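Local coordinates for endonuclease III (Geobacillus stearothermophilus, PDB 1ORN), which probably excises oxidised pyrimidine bases from DNA and cuts the strand at the resulting site, as a base-excision repair glycosylase carrying a [4Fe-4S] cluster, at residues C[15-20]-C[202-207]; C[147-152]-C[182-187]; C[139-144]-C[163-168]. All blocks are in the same frame, centred on the assembly; numbering follows the deposited sequence.

Interaction 1: residues C[15-20]-C[202-207]. With SF4 (iron/sulfur cluster), chain F.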
loop_
_atom_site.group_PDB
_atom_site.type_symbol
_atom_site.label_atom_id
_atom_site.label_comp_id
_atom_site.label_asym_id
_atom_site.label_seq_id
_atom_site.Cartn_x
_atom_site.Cartn_y
_atom_site.Cartn_z
ATOM N N ASP C 15 -17.575 7.219 4.709
ATOM C CA ASP C 15 -18.835 6.546 4.404
ATOM C C ASP C 15 -19.174 6.708 2.924
ATOM O O ASP C 15 -19.721 5.798 2.298
ATOM C CB ASP C 15 -19.957 7.121 5.265
ATOM N N GLU C 16 -18.842 7.867 2.364
ATOM C CA GLU C 16 -19.121 8.143 0.959
ATOM C C GLU C 16 -18.183 7.348 0.053
ATOM O O GLU C 16 -18.606 6.810 -0.972
ATOM C CB GLU C 16 -18.968 9.639 0.677
ATOM C CG GLU C 16 -19.584 10.096 -0.640
ATOM C CD GLU C 16 -21.103 9.957 -0.661
ATOM O OE1 GLU C 16 -21.769 10.522 0.235
ATOM O OE2 GLU C 16 -21.630 9.288 -1.577
ATOM N N MET C 17 -16.906 7.282 0.427
ATOM C CA MET C 17 -15.929 6.536 -0.361
ATOM C C MET C 17 -16.371 5.083 -0.456
ATOM O O MET C 17 -16.122 4.412 -1.456
ATOM C CB MET C 17 -14.544 6.593 0.293
ATOM C CG MET C 17 -13.955 7.979 0.391
ATOM S SD MET C 17 -12.286 7.964 1.104
ATOM C CE MET C 17 -12.024 9.751 1.380
ATOM N N ALA C 18 -17.017 4.599 0.600
ATOM C CA ALA C 18 -17.497 3.225 0.640
ATOM C C ALA C 18 -18.612 3.031 -0.384
ATOM O O ALA C 18 -18.716 1.974 -1.002
ATOM C CB ALA C 18 -18.001 2.883 2.040
ATOM N N LYS C 19 -19.439 4.057 -0.558
ATOM C CA LYS C 19 -20.543 3.997 -1.512
ATOM C C LYS C 19 -20.038 4.094 -2.945
ATOM O O LYS C 19 -20.641 3.539 -3.865
ATOM C CB LYS C 19 -21.545 5.131 -1.249
ATOM C CG LYS C 19 -22.291 5.014 0.069
ATOM C CD LYS C 19 -23.326 6.122 0.220
ATOM N N MET C 20 -18.927 4.798 -3.131
ATOM C CA MET C 20 -18.349 4.977 -4.454
ATOM C C MET C 20 -17.531 3.762 -4.886
ATOM O O MET C 20 -17.526 3.391 -6.061
ATOM C CB MET C 20 -17.467 6.225 -4.466
ATOM C CG MET C 20 -17.024 6.663 -5.847
ATOM S SD MET C 20 -16.031 8.170 -5.825
ATOM C CE MET C 20 -16.958 9.158 -4.660
ATOM N N CYS C 202 -17.441 15.311 -7.562
ATOM C CA CYS C 202 -17.132 14.699 -6.274
ATOM C C CYS C 202 -18.177 14.948 -5.189
ATOM O O CYS C 202 -18.552 16.090 -4.918
ATOM C CB CYS C 202 -15.764 15.177 -5.785
ATOM S SG CYS C 202 -15.204 14.310 -4.304
ATOM N N PRO C 203 -18.657 13.868 -4.547
ATOM C CA PRO C 203 -19.661 13.917 -3.479
ATOM C C PRO C 203 -19.149 14.586 -2.206
ATOM O O PRO C 203 -19.921 14.852 -1.282
ATOM C CB PRO C 203 -19.988 12.443 -3.242
ATOM C CG PRO C 203 -19.672 11.798 -4.559
ATOM C CD PRO C 203 -18.390 12.474 -4.938
ATOM N N LEU C 204 -17.847 14.850 -2.160
ATOM C CA LEU C 204 -17.238 15.470 -0.988
ATOM C C LEU C 204 -16.780 16.896 -1.264
ATOM O O LEU C 204 -16.202 17.551 -0.397
ATOM C CB LEU C 204 -16.050 14.628 -0.513
ATOM C CG LEU C 204 -16.384 13.206 -0.064
ATOM C CD1 LEU C 204 -15.084 12.471 0.261
ATOM C CD2 LEU C 204 -17.309 13.236 1.149
ATOM N N LEU C 205 -17.043 17.373 -2.474
ATOM C CA LEU C 205 -16.659 18.726 -2.864
ATOM C C LEU C 205 -17.190 19.747 -1.850
ATOM O O LEU C 205 -16.518 20.730 -1.546
ATOM C CB LEU C 205 -17.229 19.054 -4.251
ATOM C CG LEU C 205 -16.491 20.029 -5.179
ATOM C CD1 LEU C 205 -17.502 20.604 -6.168
ATOM C CD2 LEU C 205 -15.828 21.149 -4.403
ATOM N N HIS C 206 -18.389 19.498 -1.323
ATOM C CA HIS C 206 -19.031 20.410 -0.368
ATOM C C HIS C 206 -18.293 20.633 0.952
ATOM O O HIS C 206 -18.682 21.495 1.744
ATOM C CB HIS C 206 -20.453 19.941 -0.050
ATOM C CG HIS C 206 -20.508 18.722 0.817
ATOM N ND1 HIS C 206 -20.358 17.446 0.320
ATOM C CD2 HIS C 206 -20.686 18.587 2.152
ATOM C CE1 HIS C 206 -20.443 16.577 1.310
ATOM N NE2 HIS C 206 -20.641 17.242 2.433
ATOM N N LEU C 207 -17.244 19.861 1.205
ATOM C CA LEU C 207 -16.482 20.031 2.436
ATOM C C LEU C 207 -14.979 19.954 2.196
ATOM O O LEU C 207 -14.195 19.998 3.142
ATOM C CB LEU C 207 -16.896 18.985 3.484
ATOM C CG LEU C 207 -16.873 17.480 3.177
ATOM C CD1 LEU C 207 -15.494 17.027 2.716
ATOM C CD2 LEU C 207 -17.284 16.719 4.435
HETATM FE FE1 SF4 F . -13.113 15.337 -4.240
HETATM FE FE2 SF4 F . -10.371 15.024 -4.178
HETATM FE FE3 SF4 F . -11.530 17.016 -5.542
HETATM FE FE4 SF4 F . -11.572 16.993 -2.835
HETATM S S1 SF4 F . -9.713 17.257 -4.151
HETATM S S2 SF4 F . -13.181 17.608 -4.206
HETATM S S3 SF4 F . -11.670 14.798 -2.471
HETATM S S4 SF4 F . -11.724 14.873 -6.045
#
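Glu16 and Pro203 meet with their side chains crossed at about a right angle, and this pair gives the contact its character: a proline ring packed against two side chains of a helix. CG of Glu16 stands 3.5 Å from CB of Pro203, so it is the aliphatic part of the glutamate that does most of the touching. CG, anti to the backbone N (chi1 -165°), is placed against Pro203 CB; beyond it the chain bends at chi2. One helical turn further on, Met20 reaches a different part of the ring. Its thioether is bent at chi3, which carries CE to within 3.6 Å of Pro203 CD, the two side chains crossing obliquely. Pro203 is thus met at CB by one helix residue and at CD by the next but three, a spacing that matches the helical repeat.

Leu204, following directly in the chain, adds a second apolar group. Its CD2 approaches CB of Glu16, while CD1 lies 4.2 Å from CE of Met17. No hydrogen bond links the two segments; van der Waals contact carries the join.

Cys202 to Leu205 form a type I beta turn, and its first residue is a ligand of the iron-sulfur cluster. Cys202 SG binds an iron, FE1, at 2.3 Å. The same sulfur accepts a hydrogen bond from Leu204 N over 3.4 Å, an N-H...S bond that would probably draw some charge from the thiolate. The residues packed on the helix therefore adjoin a cluster ligand.

Around this contact, Met17 also reaches Val148 and Leu152 of helix 143-152, and Met20 rests on Phe187 of helix 177-191. The C-terminal half of helix 7-20 thus lies against both of these helices as well as the cluster loop.

Interaction 2: residues C[147-152]-C[182-187]. With SF4 (iron/sulfur cluster), chain F; nucleotides of chain B.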
loop_
_atom_site.group_PDB
_atom_site.type_symbol
_atom_site.label_atom_id
_atom_site.label_comp_id
_atom_site.label_asym_id
_atom_site.label_seq_id
_atom_site.Cartn_x
_atom_site.Cartn_y
_atom_site.Cartn_z
ATOM N N ARG C 147 -2.257 11.565 0.178
ATOM C CA ARG C 147 -2.800 12.652 -0.634
ATOM C C ARG C 147 -4.278 12.913 -0.343
ATOM O O ARG C 147 -4.694 14.060 -0.166
ATOM C CB ARG C 147 -2.622 12.347 -2.128
ATOM C CG ARG C 147 -3.055 13.501 -3.030
ATOM C CD ARG C 147 -2.841 13.179 -4.501
ATOM N NE ARG C 147 -3.713 12.100 -4.958
ATOM C CZ ARG C 147 -3.307 10.863 -5.238
ATOM N NH1 ARG C 147 -2.029 10.527 -5.115
ATOM N NH2 ARG C 147 -4.191 9.956 -5.637
ATOM N N VAL C 148 -5.075 11.851 -0.305
ATOM C CA VAL C 148 -6.500 11.991 -0.038
ATOM C C VAL C 148 -6.733 12.589 1.345
ATOM O O VAL C 148 -7.563 13.481 1.506
ATOM C CB VAL C 148 -7.225 10.630 -0.148
ATOM C CG1 VAL C 148 -8.646 10.732 0.394
ATOM C CG2 VAL C 148 -7.250 10.188 -1.608
ATOM N N SER C 149 -5.979 12.112 2.333
ATOM C CA SER C 149 -6.118 12.608 3.700
ATOM C C SER C 149 -5.826 14.100 3.808
ATOM O O SER C 149 -6.571 14.849 4.459
ATOM C CB SER C 149 -5.182 11.833 4.637
ATOM O OG SER C 149 -5.616 10.492 4.803
ATOM N N LYS C 150 -4.746 14.530 3.166
ATOM C CA LYS C 150 -4.351 15.929 3.217
ATOM C C LYS C 150 -5.241 16.856 2.399
ATOM O O LYS C 150 -5.506 17.983 2.812
ATOM C CB LYS C 150 -2.884 16.054 2.811
ATOM C CG LYS C 150 -1.975 15.431 3.877
ATOM C CD LYS C 150 -0.512 15.472 3.523
ATOM C CE LYS C 150 0.324 15.016 4.720
ATOM N NZ LYS C 150 1.778 15.074 4.421
ATOM N N ARG C 151 -5.724 16.391 1.255
ATOM C CA ARG C 151 -6.602 17.234 0.443
ATOM C C ARG C 151 -7.938 17.468 1.138
ATOM O O ARG C 151 -8.445 18.593 1.171
ATOM C CB ARG C 151 -6.850 16.594 -0.921
ATOM C CG ARG C 151 -5.683 16.692 -1.875
ATOM C CD ARG C 151 -6.044 16.082 -3.212
ATOM N NE ARG C 151 -5.039 16.371 -4.230
ATOM C CZ ARG C 151 -5.038 15.841 -5.448
ATOM N NH1 ARG C 151 -5.989 14.988 -5.810
ATOM N NH2 ARG C 151 -4.087 16.171 -6.307
ATOM N N LEU C 152 -8.502 16.405 1.697
ATOM C CA LEU C 152 -9.791 16.478 2.380
ATOM C C LEU C 152 -9.734 17.191 3.730
ATOM O O LEU C 152 -10.749 17.692 4.220
ATOM C CB LEU C 152 -10.346 15.066 2.565
ATOM C CG LEU C 152 -11.687 14.678 1.934
ATOM C CD1 LEU C 152 -12.124 15.667 0.853
ATOM C CD2 LEU C 152 -11.540 13.272 1.375
ATOM N N HIS C 182 -8.388 0.223 1.820
ATOM C CA HIS C 182 -8.584 -0.092 0.411
ATOM C C HIS C 182 -9.522 0.900 -0.273
ATOM O O HIS C 182 -9.288 1.290 -1.416
ATOM C CB HIS C 182 -9.106 -1.524 0.272
ATOM C CG HIS C 182 -8.073 -2.563 0.585
ATOM N ND1 HIS C 182 -8.271 -3.559 1.515
ATOM C CD2 HIS C 182 -6.821 -2.745 0.100
ATOM C CE1 HIS C 182 -7.186 -4.311 1.591
ATOM N NE2 HIS C 182 -6.291 -3.837 0.743
ATOM N N ARG C 183 -10.573 1.319 0.428
ATOM C CA ARG C 183 -11.513 2.280 -0.137
ATOM C C ARG C 183 -10.822 3.617 -0.390
ATOM O O ARG C 183 -11.083 4.277 -1.396
ATOM C CB ARG C 183 -12.710 2.467 0.798
ATOM C CG ARG C 183 -13.619 1.246 0.887
ATOM C CD ARG C 183 -14.647 1.413 1.999
ATOM N NE ARG C 183 -15.534 0.256 2.122
ATOM C CZ ARG C 183 -16.296 0.010 3.185
ATOM N NH1 ARG C 183 -16.280 0.839 4.219
ATOM N NH2 ARG C 183 -17.065 -1.069 3.221
ATOM N N MET C 184 -9.931 4.013 0.518
ATOM C CA MET C 184 -9.206 5.265 0.352
ATOM C C MET C 184 -8.242 5.191 -0.824
ATOM O O MET C 184 -8.089 6.158 -1.571
ATOM C CB MET C 184 -8.440 5.630 1.634
ATOM C CG MET C 184 -9.335 6.127 2.766
ATOM S SD MET C 184 -8.382 6.784 4.169
ATOM C CE MET C 184 -7.764 8.296 3.445
ATOM N N ILE C 185 -7.598 4.042 -0.997
ATOM C CA ILE C 185 -6.664 3.863 -2.099
ATOM C C ILE C 185 -7.398 3.947 -3.433
ATOM O O ILE C 185 -6.918 4.569 -4.375
ATOM C CB ILE C 185 -5.929 2.511 -2.004
ATOM C CG1 ILE C 185 -4.912 2.565 -0.859
ATOM C CG2 ILE C 185 -5.224 2.201 -3.322
ATOM C CD1 ILE C 185 -4.093 1.312 -0.709
ATOM N N PHE C 186 -8.559 3.314 -3.511
ATOM C CA PHE C 186 -9.339 3.358 -4.739
ATOM C C PHE C 186 -9.813 4.782 -5.006
ATOM O O PHE C 186 -9.774 5.254 -6.138
ATOM C CB PHE C 186 -10.540 2.416 -4.640
ATOM C CG PHE C 186 -10.283 1.044 -5.215
ATOM C CD1 PHE C 186 -9.206 0.278 -4.780
ATOM C CD2 PHE C 186 -11.128 0.517 -6.193
ATOM C CE1 PHE C 186 -8.971 -0.993 -5.308
ATOM C CE2 PHE C 186 -10.904 -0.750 -6.727
ATOM C CZ PHE C 186 -9.826 -1.507 -6.285
ATOM N N PHE C 187 -10.250 5.466 -3.955
ATOM C CA PHE C 187 -10.730 6.837 -4.094
ATOM C C PHE C 187 -9.630 7.701 -4.706
ATOM O O PHE C 187 -9.871 8.468 -5.628
ATOM C CB PHE C 187 -11.140 7.388 -2.724
ATOM C CG PHE C 187 -11.768 8.752 -2.774
ATOM C CD1 PHE C 187 -13.083 8.914 -3.197
ATOM C CD2 PHE C 187 -11.042 9.880 -2.397
ATOM C CE1 PHE C 187 -13.668 10.182 -3.242
ATOM C CE2 PHE C 187 -11.616 11.149 -2.441
ATOM C CZ PHE C 187 -12.934 11.298 -2.865
HETATM FE FE1 SF4 F . -13.113 15.337 -4.240
HETATM FE FE2 SF4 F . -10.371 15.024 -4.178
HETATM FE FE3 SF4 F . -11.530 17.016 -5.542
HETATM FE FE4 SF4 F . -11.572 16.993 -2.835
HETATM S S1 SF4 F . -9.713 17.257 -4.151
HETATM S S2 SF4 F . -13.181 17.608 -4.206
HETATM S S3 SF4 F . -11.670 14.798 -2.471
HETATM S S4 SF4 F . -11.724 14.873 -6.045
ATOM P P DA B 6 0.640 9.140 -7.541
ATOM O OP1 DA B 6 -0.813 9.152 -7.249
ATOM O OP2 DA B 6 1.603 9.631 -6.522
ATOM O "O5'" DA B 6 1.042 7.659 -7.972
ATOM C "C5'" DA B 6 0.300 6.986 -8.991
ATOM C "C4'" DA B 6 0.927 5.651 -9.320
ATOM O "O4'" DA B 6 2.201 5.839 -9.977
ATOM C "C3'" DA B 6 1.191 4.731 -8.127
ATOM O "O3'" DA B 6 0.886 3.390 -8.510
ATOM C "C2'" DA B 6 2.691 4.856 -7.920
ATOM C "C1'" DA B 6 3.182 5.031 -9.349
ATOM N N9 DA B 6 4.469 5.708 -9.498
ATOM C C8 DA B 6 4.941 6.788 -8.795
ATOM N N7 DA B 6 6.123 7.196 -9.185
ATOM C C5 DA B 6 6.455 6.324 -10.212
ATOM C C6 DA B 6 7.583 6.229 -11.048
ATOM N N6 DA B 6 8.628 7.062 -10.985
ATOM N N1 DA B 6 7.600 5.239 -11.965
ATOM C C2 DA B 6 6.553 4.409 -12.034
ATOM N N3 DA B 6 5.438 4.398 -11.310
ATOM C C4 DA B 6 5.450 5.394 -10.406
#
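Val148 faces Met184 and Phe187 across two helix segments whose axes cross at 77° and come within 10.2 Å of each other. The valine is the bump: CG1 touches CD2 of the Phe187 ring at 3.8 Å and CE of Met184 at 4.0 Å, so its branch fills the hollow between these two residues, which are three positions apart on helix 177-191. CG2 meets the phenylalanine in the plane of the ring, at its edge.

A second bump comes from the other helix. The thioether of Met184 is bent at chi3 (71°), and its CE reaches past the valine to lie 3.4 Å from Ser149 OG. That hydroxyl is hydrogen-bonded to Val145 O of its own helix.

The helices belong to the HhH-GPD fold of DNA glycosylases, in the part that carries the [4Fe-4S] cluster, and both supply atoms to the cluster pocket. The Phe187 ring approaches the cluster edge-on, with CE2 3.6 Å from sulfide S3, and Leu152 CD1 meets the same sulfide at 3.5 Å, while Leu152 CD2 lies near Phe187 CE2. An alanine in place of Phe187 would probably open a gap between Val148 and the cluster, leaving S3 without the ring edge that covers it and Leu152 CD2 without the ring beside it.

On the same helix as Leu152, the guanidinium of Arg151 is covered on one face by Arg147 CD, 3.6 Å above its centre. Arg147 itself extends to the DNA, where NH1 makes a weak hydrogen bond of 2.8 Å to OP1 of DA6 of chain B.

Interaction 3: residues C[139-144]-C[163-168]. With nucleotides of chain B.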
loop_
_atom_site.group_PDB
_atom_site.type_symbol
_atom_site.label_atom_id
_atom_site.label_comp_id
_atom_site.label_asym_id
_atom_site.label_seq_id
_atom_site.Cartn_x
_atom_site.Cartn_y
_atom_site.Cartn_z
ATOM N N ILE C 139 -3.610 0.056 8.876
ATOM C CA ILE C 139 -3.847 1.042 7.835
ATOM C C ILE C 139 -2.502 1.388 7.211
ATOM O O ILE C 139 -1.662 2.031 7.839
ATOM C CB ILE C 139 -4.475 2.326 8.406
ATOM C CG1 ILE C 139 -5.803 1.990 9.088
ATOM C CG2 ILE C 139 -4.679 3.346 7.291
ATOM C CD1 ILE C 139 -6.476 3.181 9.733
ATOM N N ALA C 140 -2.300 0.938 5.979
ATOM C CA ALA C 140 -1.064 1.203 5.263
ATOM C C ALA C 140 -1.202 2.559 4.586
ATOM O O ALA C 140 -2.117 2.769 3.789
ATOM C CB ALA C 140 -0.826 0.119 4.225
ATOM N N VAL C 141 -0.305 3.485 4.906
ATOM C CA VAL C 141 -0.365 4.810 4.307
ATOM C C VAL C 141 0.660 4.962 3.183
ATOM O O VAL C 141 1.873 5.025 3.426
ATOM C CB VAL C 141 -0.148 5.914 5.370
ATOM C CG1 VAL C 141 -0.217 7.299 4.714
ATOM C CG2 VAL C 141 -1.206 5.790 6.461
ATOM N N ASP C 142 0.141 5.015 1.956
ATOM C CA ASP C 142 0.923 5.153 0.732
ATOM C C ASP C 142 0.660 6.538 0.142
ATOM O O ASP C 142 0.064 7.398 0.785
ATOM C CB ASP C 142 0.456 4.122 -0.293
ATOM C CG ASP C 142 -0.885 4.497 -0.903
ATOM O OD1 ASP C 142 -1.798 4.882 -0.135
ATOM O OD2 ASP C 142 -1.029 4.418 -2.143
ATOM N N THR C 143 1.072 6.735 -1.106
ATOM C CA THR C 143 0.864 8.020 -1.758
ATOM C C THR C 143 -0.613 8.424 -1.848
ATOM O O THR C 143 -0.961 9.580 -1.588
ATOM C CB THR C 143 1.492 8.034 -3.178
ATOM O OG1 THR C 143 1.242 9.304 -3.788
ATOM C CG2 THR C 143 0.902 6.929 -4.050
ATOM N N HIS C 144 -1.485 7.480 -2.195
ATOM C CA HIS C 144 -2.915 7.783 -2.331
ATOM C C HIS C 144 -3.581 8.122 -1.001
ATOM O O HIS C 144 -4.286 9.129 -0.890
ATOM C CB HIS C 144 -3.659 6.610 -2.986
ATOM C CG HIS C 144 -3.220 6.314 -4.390
ATOM N ND1 HIS C 144 -3.382 7.209 -5.425
ATOM C CD2 HIS C 144 -2.611 5.228 -4.924
ATOM C CE1 HIS C 144 -2.890 6.691 -6.537
ATOM N NE2 HIS C 144 -2.416 5.489 -6.261
ATOM N N GLU C 163 1.722 10.030 11.243
ATOM C CA GLU C 163 0.696 10.902 11.806
ATOM C C GLU C 163 -0.635 10.627 11.113
ATOM O O GLU C 163 -1.684 10.574 11.757
ATOM C CB GLU C 163 1.090 12.367 11.623
ATOM N N VAL C 164 -0.591 10.458 9.794
ATOM C CA VAL C 164 -1.803 10.170 9.035
ATOM C C VAL C 164 -2.390 8.861 9.546
ATOM O O VAL C 164 -3.586 8.762 9.801
ATOM C CB VAL C 164 -1.509 10.018 7.521
ATOM C CG1 VAL C 164 -2.790 9.644 6.768
ATOM C CG2 VAL C 164 -0.927 11.305 6.972
ATOM N N GLU C 165 -1.534 7.854 9.692
ATOM C CA GLU C 165 -1.967 6.540 10.162
ATOM C C GLU C 165 -2.629 6.590 11.542
ATOM O O GLU C 165 -3.698 6.005 11.758
ATOM C CB GLU C 165 -0.763 5.591 10.198
ATOM C CG GLU C 165 -1.120 4.122 10.354
ATOM C CD GLU C 165 0.111 3.230 10.361
ATOM O OE1 GLU C 165 1.069 3.539 9.618
ATOM O OE2 GLU C 165 0.118 2.218 11.096
ATOM N N LYS C 166 -1.995 7.288 12.477
ATOM C CA LYS C 166 -2.539 7.380 13.823
ATOM C C LYS C 166 -3.881 8.105 13.844
ATOM O O LYS C 166 -4.780 7.721 14.590
ATOM C CB LYS C 166 -1.525 8.053 14.759
ATOM C CG LYS C 166 -0.262 7.215 14.950
ATOM C CD LYS C 166 0.595 7.676 16.118
ATOM C CE LYS C 166 1.209 9.041 15.902
ATOM N NZ LYS C 166 1.973 9.469 17.117
ATOM N N THR C 167 -4.026 9.129 13.007
ATOM C CA THR C 167 -5.275 9.886 12.932
ATOM C C THR C 167 -6.416 8.973 12.502
ATOM O O THR C 167 -7.492 8.985 13.094
ATOM C CB THR C 167 -5.169 11.052 11.922
ATOM O OG1 THR C 167 -4.182 11.986 12.373
ATOM C CG2 THR C 167 -6.508 11.767 11.781
ATOM N N LEU C 168 -6.173 8.171 11.471
ATOM C CA LEU C 168 -7.194 7.256 10.971
ATOM C C LEU C 168 -7.527 6.154 11.977
ATOM O O LEU C 168 -8.689 5.776 12.129
ATOM C CB LEU C 168 -6.729 6.641 9.650
ATOM C CG LEU C 168 -6.616 7.657 8.509
ATOM C CD1 LEU C 168 -5.871 7.049 7.332
ATOM C CD2 LEU C 168 -8.014 8.105 8.098
ATOM P P DG B 8 3.721 4.161 -3.015
ATOM O OP1 DG B 8 3.346 5.429 -2.345
ATOM O OP2 DG B 8 4.100 4.178 -4.460
ATOM O "O5'" DG B 8 4.925 3.492 -2.220
ATOM C "C5'" DG B 8 5.027 3.605 -0.801
ATOM C "C4'" DG B 8 6.280 2.903 -0.338
ATOM O "O4'" DG B 8 7.426 3.454 -1.027
ATOM C "C3'" DG B 8 6.610 2.953 1.150
ATOM O "O3'" DG B 8 7.124 1.662 1.476
ATOM C "C2'" DG B 8 7.671 4.044 1.238
ATOM C "C1'" DG B 8 8.389 3.935 -0.099
ATOM N N9 DG B 8 8.905 5.191 -0.634
ATOM C C8 DG B 8 8.341 6.439 -0.530
ATOM N N7 DG B 8 9.011 7.359 -1.174
ATOM C C5 DG B 8 10.088 6.679 -1.726
ATOM C C6 DG B 8 11.159 7.148 -2.547
ATOM O O6 DG B 8 11.354 8.286 -2.984
ATOM N N1 DG B 8 12.047 6.125 -2.862
ATOM C C2 DG B 8 11.921 4.818 -2.454
ATOM N N2 DG B 8 12.886 3.978 -2.854
ATOM N N3 DG B 8 10.920 4.366 -1.707
ATOM C C4 DG B 8 10.049 5.344 -1.383
ATOM P P DA B 6 0.640 9.140 -7.541
ATOM O OP1 DA B 6 -0.813 9.152 -7.249
ATOM O OP2 DA B 6 1.603 9.631 -6.522
ATOM O "O5'" DA B 6 1.042 7.659 -7.972
ATOM C "C5'" DA B 6 0.300 6.986 -8.991
ATOM C "C4'" DA B 6 0.927 5.651 -9.320
ATOM O "O4'" DA B 6 2.201 5.839 -9.977
ATOM C "C3'" DA B 6 1.191 4.731 -8.127
ATOM O "O3'" DA B 6 0.886 3.390 -8.510
ATOM C "C2'" DA B 6 2.691 4.856 -7.920
ATOM C "C1'" DA B 6 3.182 5.031 -9.349
ATOM N N9 DA B 6 4.469 5.708 -9.498
ATOM C C8 DA B 6 4.941 6.788 -8.795
ATOM N N7 DA B 6 6.123 7.196 -9.185
ATOM C C5 DA B 6 6.455 6.324 -10.212
ATOM C C6 DA B 6 7.583 6.229 -11.048
ATOM N N6 DA B 6 8.628 7.062 -10.985
ATOM N N1 DA B 6 7.600 5.239 -11.965
ATOM C C2 DA B 6 6.553 4.409 -12.034
ATOM N N3 DA B 6 5.438 4.398 -11.310
ATOM C C4 DA B 6 5.450 5.394 -10.406
HETATM O O HOH W 1 -2.208 0.612 11.263
HETATM O O HOH W 2 1.638 2.646 6.867
#
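Ile139 and Glu165 bring the backbones closest, their CA atoms 6.3 Å apart, where the extended chain of 139-142 passes helix segment 163-168 before turning into a helix at Thr143. Along the extended part, Ile139 and Val141 project toward the helix while Ala140 points away.

Ile139 crosses Leu168 at about a right angle, and its CD1 presses on Leu168 CB at 3.5 Å, a tight fit. CG1 of Val141 meets CG1 of Val164 at 4.0 Å, and Val141 CG2 lies against Glu165 CB. With CG anti to the backbone N (chi1 -166°) and extended beyond it, Glu165 carries its carboxylate past the carbonyl of Ile139. There two waters bridge it to the extended chain: one joins OE2 to Ile139 N, the other OE1 to Val141 N. OE2 also makes a salt bridge to Arg123.

Asp142 caps the following helix, its OD2 accepting from His144 N at 3.1 Å. Thr143 N donates to OP1 of DG8 and Thr143 OG1 to OP2 of DA6, both of chain B. Arg123 would probably favour the ionised form of the buried Glu165 carboxylate, and the two water bridges are likely to steady the extended chain leading to the phosphate-binding helix start.

From the N terminus, helix 7-20 comes first, and interaction 1 joins its end to the cluster loop at 202-207, closing a loop that spans most of the chain. Interactions 2 and 3 both fall within that span. Their segments alternate, in the order 139-144, 147-152, 163-168, 182-187, so the two smaller loops cross. Interaction 3 ties the extended chain leading into helix 143-152 to helix 161-171, and interaction 2 ties helix 143-152 itself to helix 177-191. Interactions 2 and 3 touch where Ser149 meets Val164, and interactions 1 and 2 touch where Ala18 meets Arg183. Interactions 1 and 3 stay about 8 Å apart at their nearest atoms.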